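Local coordinates for protein kappa-carrageenase (Pseudoalteromonas carrageenovora, PDB 1DYP) that cuts the beta-1,4 linkages between D-galactose 4-sulfate and 3,6-anhydro-D-galactose inside kappa-carrageenan chains, here as its family 16 glycoside hydrolase catalytic domain, at residues Ser86-Tyr100 with Asn218-Gln231. The protein carries 1 engineered substitution. Residues are numbered along the deposited sequence; the frame is centred on the assembly and turned at random.
Sequences SGVAKSRATGNYGYY and NLYWHRQMNLTLSQ
Residues 88-91 run antiparallel to strand 225-231, facing 227-230, their axes at 161° and Ala89 N 2.8 Å from Leu229 O. The two strands are neighbours in the curved beta-jellyroll sandwich of family 16 glycoside hydrolases. The chain turns a corner at Arg92 and Ala93, and two side chains bridge the break. Ser91 OG takes the N-H of Leu227 at 2.9 Å and gives its own proton to Ala93 O. Asn226 ND2 reaches Ser91 O at 2.7 Å, with the oxygen close to the amide plane and the bond nearly straight (170°). The extended Lys90 chain lays CE against CB and CG of Asn226, while its NZ forms a salt bridge with Glu36 and a hydrogen bond with Tyr120. Pairing resumes at Gly95 with Met225. There Thr94 OG1 binds a lone pair of Gln224 OE1 at 2.7 Å, in the carbonyl plane. Asn96 CG sits between backbone N and carbonyl carbon (chi1 41°), which lets OD1 accept from Tyr97 N while ND2 donates to His222 O at 3.0 Å. With an alanine here, both bonds go, and His222 O and Tyr97 N would probably be left without these partners. Tyr100 CD2 packs against Leu227 CD1 at 3.6 Å.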
# COMPACT_ATOMS: atom_id res chain seq x y z
N SER A 86 -13.38 2.33 -3.77
CA SER A 86 -12.19 1.88 -4.48
C SER A 86 -11.97 0.38 -4.35
O SER A 86 -12.79 -0.33 -3.77
CB SER A 86 -10.96 2.64 -4.00
OG SER A 86 -9.91 2.51 -4.94
N GLY A 87 -10.86 -0.08 -4.90
CA GLY A 87 -10.54 -1.50 -4.87
C GLY A 87 -9.31 -1.86 -4.08
O GLY A 87 -8.35 -1.09 -3.98
N VAL A 88 -9.34 -3.06 -3.51
CA VAL A 88 -8.24 -3.57 -2.71
C VAL A 88 -8.15 -5.08 -2.81
O VAL A 88 -9.14 -5.77 -3.05
CB VAL A 88 -8.43 -3.19 -1.21
CG1 VAL A 88 -9.75 -3.77 -0.70
CG2 VAL A 88 -7.26 -3.72 -0.38
N ALA A 89 -6.93 -5.59 -2.66
CA ALA A 89 -6.65 -7.02 -2.65
C ALA A 89 -5.65 -7.16 -1.51
O ALA A 89 -4.50 -6.75 -1.63
CB ALA A 89 -6.03 -7.46 -3.98
N LYS A 90 -6.10 -7.73 -0.40
CA LYS A 90 -5.27 -7.91 0.78
C LYS A 90 -5.07 -9.40 1.03
O LYS A 90 -6.05 -10.14 1.20
CB LYS A 90 -5.95 -7.26 1.99
CG LYS A 90 -5.22 -7.39 3.32
CD LYS A 90 -6.12 -6.88 4.44
CE LYS A 90 -5.49 -6.99 5.81
NZ LYS A 90 -6.44 -6.50 6.86
N SER A 91 -3.83 -9.86 1.06
CA SER A 91 -3.58 -11.28 1.27
C SER A 91 -4.05 -11.71 2.64
O SER A 91 -3.87 -10.99 3.63
CB SER A 91 -2.09 -11.62 1.10
OG SER A 91 -1.31 -11.16 2.20
N ARG A 92 -4.67 -12.88 2.71
CA ARG A 92 -5.13 -13.38 3.99
C ARG A 92 -3.91 -13.86 4.78
O ARG A 92 -3.87 -13.75 6.01
CB ARG A 92 -6.14 -14.51 3.79
CG ARG A 92 -7.42 -14.03 3.10
CD ARG A 92 -8.44 -15.14 2.94
NE ARG A 92 -9.54 -14.75 2.07
CZ ARG A 92 -10.49 -13.87 2.40
NH1 ARG A 92 -10.48 -13.29 3.59
NH2 ARG A 92 -11.45 -13.58 1.53
N ALA A 93 -2.92 -14.37 4.06
CA ALA A 93 -1.68 -14.84 4.68
C ALA A 93 -0.81 -13.65 5.06
O ALA A 93 -0.91 -12.57 4.45
CB ALA A 93 -0.93 -15.75 3.73
N THR A 94 0.05 -13.84 6.05
CA THR A 94 0.94 -12.78 6.50
C THR A 94 2.39 -13.23 6.45
O THR A 94 2.68 -14.41 6.29
CB THR A 94 0.64 -12.35 7.96
OG1 THR A 94 0.95 -13.44 8.84
CG2 THR A 94 -0.83 -11.97 8.12
N GLY A 95 3.29 -12.26 6.59
CA GLY A 95 4.71 -12.56 6.59
C GLY A 95 5.50 -11.29 6.82
O GLY A 95 4.92 -10.24 7.09
N ASN A 96 6.82 -11.40 6.73
CA ASN A 96 7.67 -10.23 6.90
C ASN A 96 8.87 -10.25 5.97
O ASN A 96 8.90 -9.54 4.97
CB ASN A 96 8.12 -10.05 8.36
CG ASN A 96 8.50 -11.36 9.04
OD1 ASN A 96 8.98 -12.30 8.40
ND2 ASN A 96 8.30 -11.42 10.35
N TYR A 97 9.86 -11.08 6.29
CA TYR A 97 11.07 -11.14 5.47
C TYR A 97 10.84 -11.83 4.13
O TYR A 97 10.08 -12.79 4.03
CB TYR A 97 12.18 -11.85 6.25
CG TYR A 97 12.24 -11.40 7.68
CD1 TYR A 97 12.24 -10.04 8.00
CD2 TYR A 97 12.22 -12.32 8.73
CE1 TYR A 97 12.21 -9.61 9.32
CE2 TYR A 97 12.19 -11.90 10.06
CZ TYR A 97 12.19 -10.54 10.35
OH TYR A 97 12.12 -10.12 11.65
N GLY A 98 11.51 -11.32 3.11
CA GLY A 98 11.40 -11.89 1.78
C GLY A 98 11.47 -10.81 0.72
O GLY A 98 11.54 -9.62 1.02
N TYR A 99 11.46 -11.24 -0.54
CA TYR A 99 11.50 -10.29 -1.64
C TYR A 99 10.10 -10.24 -2.23
O TYR A 99 9.49 -11.27 -2.52
CB TYR A 99 12.49 -10.72 -2.72
CG TYR A 99 12.58 -9.71 -3.83
CD1 TYR A 99 13.21 -8.48 -3.62
CD2 TYR A 99 11.98 -9.94 -5.06
CE1 TYR A 99 13.25 -7.52 -4.62
CE2 TYR A 99 12.00 -8.98 -6.06
CZ TYR A 99 12.64 -7.77 -5.83
OH TYR A 99 12.66 -6.82 -6.82
N TYR A 100 9.58 -9.02 -2.40
CA TYR A 100 8.25 -8.81 -2.93
C TYR A 100 8.32 -7.99 -4.20
O TYR A 100 9.11 -7.06 -4.31
CB TYR A 100 7.39 -8.04 -1.93
CG TYR A 100 7.30 -8.65 -0.55
CD1 TYR A 100 8.36 -8.56 0.35
CD2 TYR A 100 6.12 -9.27 -0.13
CE1 TYR A 100 8.25 -9.08 1.64
CE2 TYR A 100 6.00 -9.79 1.15
CZ TYR A 100 7.07 -9.69 2.03
OH TYR A 100 6.93 -10.17 3.31
N ASN A 218 15.89 -1.98 9.17
CA ASN A 218 14.62 -2.51 9.63
C ASN A 218 14.55 -2.42 11.14
O ASN A 218 14.87 -3.38 11.85
CB ASN A 218 14.44 -3.97 9.19
CG ASN A 218 13.04 -4.47 9.48
OD1 ASN A 218 12.30 -3.84 10.24
ND2 ASN A 218 12.67 -5.59 8.88
N LEU A 219 14.14 -1.26 11.62
CA LEU A 219 14.04 -1.01 13.05
C LEU A 219 12.72 -1.46 13.64
O LEU A 219 12.68 -2.05 14.72
CB LEU A 219 14.20 0.49 13.33
CG LEU A 219 15.46 1.18 12.80
CD1 LEU A 219 15.34 2.68 13.02
CD2 LEU A 219 16.69 0.62 13.49
N TYR A 220 11.63 -1.18 12.92
CA TYR A 220 10.30 -1.48 13.42
C TYR A 220 9.38 -2.24 12.47
O TYR A 220 8.17 -2.11 12.55
CB TYR A 220 9.61 -0.17 13.79
CG TYR A 220 10.50 0.80 14.54
CD1 TYR A 220 11.02 0.46 15.78
CD2 TYR A 220 10.83 2.04 14.00
CE1 TYR A 220 11.85 1.34 16.47
CE2 TYR A 220 11.66 2.93 14.68
CZ TYR A 220 12.17 2.57 15.92
OH TYR A 220 12.98 3.44 16.62
N TRP A 221 9.95 -3.06 11.59
CA TRP A 221 9.13 -3.78 10.63
C TRP A 221 9.38 -5.29 10.64
O TRP A 221 9.76 -5.88 9.62
CB TRP A 221 9.34 -3.16 9.24
CG TRP A 221 8.96 -1.71 9.27
CD1 TRP A 221 7.70 -1.20 9.15
CD2 TRP A 221 9.81 -0.60 9.60
NE1 TRP A 221 7.70 0.15 9.41
CE2 TRP A 221 8.99 0.54 9.69
CE3 TRP A 221 11.18 -0.47 9.85
CZ2 TRP A 221 9.49 1.81 10.02
CZ3 TRP A 221 11.69 0.79 10.17
CH2 TRP A 221 10.84 1.91 10.25
N HIS A 222 9.16 -5.90 11.80
CA HIS A 222 9.36 -7.33 11.96
C HIS A 222 8.04 -8.05 12.26
O HIS A 222 8.01 -9.27 12.41
CB HIS A 222 10.35 -7.62 13.09
CG HIS A 222 11.68 -6.94 12.91
ND1 HIS A 222 11.96 -5.70 13.46
CD2 HIS A 222 12.78 -7.31 12.23
CE1 HIS A 222 13.18 -5.34 13.11
NE2 HIS A 222 13.70 -6.30 12.37
N ARG A 223 6.96 -7.29 12.34
CA ARG A 223 5.65 -7.87 12.60
C ARG A 223 5.11 -8.58 11.37
O ARG A 223 5.61 -8.39 10.26
CB ARG A 223 4.65 -6.79 13.04
CG ARG A 223 4.88 -6.26 14.44
CD ARG A 223 3.92 -5.13 14.77
NE ARG A 223 2.52 -5.54 14.70
CZ ARG A 223 1.91 -6.32 15.59
NH1 ARG A 223 2.58 -6.79 16.64
NH2 ARG A 223 0.63 -6.63 15.44
N GLN A 224 4.09 -9.40 11.58
CA GLN A 224 3.44 -10.13 10.50
C GLN A 224 2.57 -9.14 9.74
O GLN A 224 1.71 -8.48 10.33
CB GLN A 224 2.57 -11.25 11.08
CG GLN A 224 3.36 -12.41 11.67
CD GLN A 224 4.12 -13.16 10.60
OE1 GLN A 224 3.56 -13.53 9.57
NE2 GLN A 224 5.40 -13.40 10.85
N MSE A 225 2.79 -9.04 8.44
CA MSE A 225 2.04 -8.10 7.62
C MSE A 225 1.34 -8.74 6.43
O MSE A 225 1.86 -9.67 5.82
CB MSE A 225 3.00 -7.00 7.13
CG MSE A 225 3.73 -6.30 8.26
SE MSE A 225 5.18 -5.15 7.68
CE MSE A 225 6.55 -6.49 7.52
N ASN A 226 0.15 -8.24 6.13
CA ASN A 226 -0.64 -8.73 5.00
C ASN A 226 -0.25 -7.96 3.76
O ASN A 226 -0.25 -6.73 3.76
CB ASN A 226 -2.14 -8.54 5.25
CG ASN A 226 -2.64 -9.29 6.46
OD1 ASN A 226 -2.42 -8.88 7.60
ND2 ASN A 226 -3.29 -10.43 6.22
N LEU A 227 0.08 -8.68 2.69
CA LEU A 227 0.49 -8.05 1.44
C LEU A 227 -0.74 -7.46 0.77
O LEU A 227 -1.74 -8.15 0.56
CB LEU A 227 1.14 -9.09 0.53
CG LEU A 227 1.90 -8.50 -0.66
CD1 LEU A 227 2.98 -7.53 -0.16
CD2 LEU A 227 2.52 -9.64 -1.45
N THR A 228 -0.65 -6.18 0.41
CA THR A 228 -1.80 -5.49 -0.15
C THR A 228 -1.57 -4.67 -1.41
O THR A 228 -0.53 -4.03 -1.59
CB THR A 228 -2.40 -4.57 0.93
OG1 THR A 228 -2.52 -5.30 2.16
CG2 THR A 228 -3.77 -4.05 0.53
N LEU A 229 -2.57 -4.69 -2.29
CA LEU A 229 -2.58 -3.91 -3.51
C LEU A 229 -3.87 -3.11 -3.37
O LEU A 229 -4.94 -3.69 -3.14
CB LEU A 229 -2.64 -4.82 -4.74
CG LEU A 229 -1.35 -5.60 -5.03
CD1 LEU A 229 -1.65 -6.82 -5.90
CD2 LEU A 229 -0.34 -4.68 -5.71
N SER A 230 -3.79 -1.79 -3.48
CA SER A 230 -4.99 -0.99 -3.32
C SER A 230 -4.80 0.38 -3.93
O SER A 230 -3.68 0.81 -4.17
CB SER A 230 -5.34 -0.83 -1.84
OG SER A 230 -4.30 -0.15 -1.15
N GLN A 231 -5.91 1.07 -4.18
CA GLN A 231 -5.83 2.41 -4.73
C GLN A 231 -6.58 3.35 -3.81
O GLN A 231 -7.77 3.17 -3.55
CB GLN A 231 -6.43 2.44 -6.14
CG GLN A 231 -6.31 3.80 -6.80
CD GLN A 231 -6.43 3.72 -8.30
OE1 GLN A 231 -5.47 3.39 -9.00
NE2 GLN A 231 -7.62 4.02 -8.81
O HOH W 1 3.48 -9.72 3.45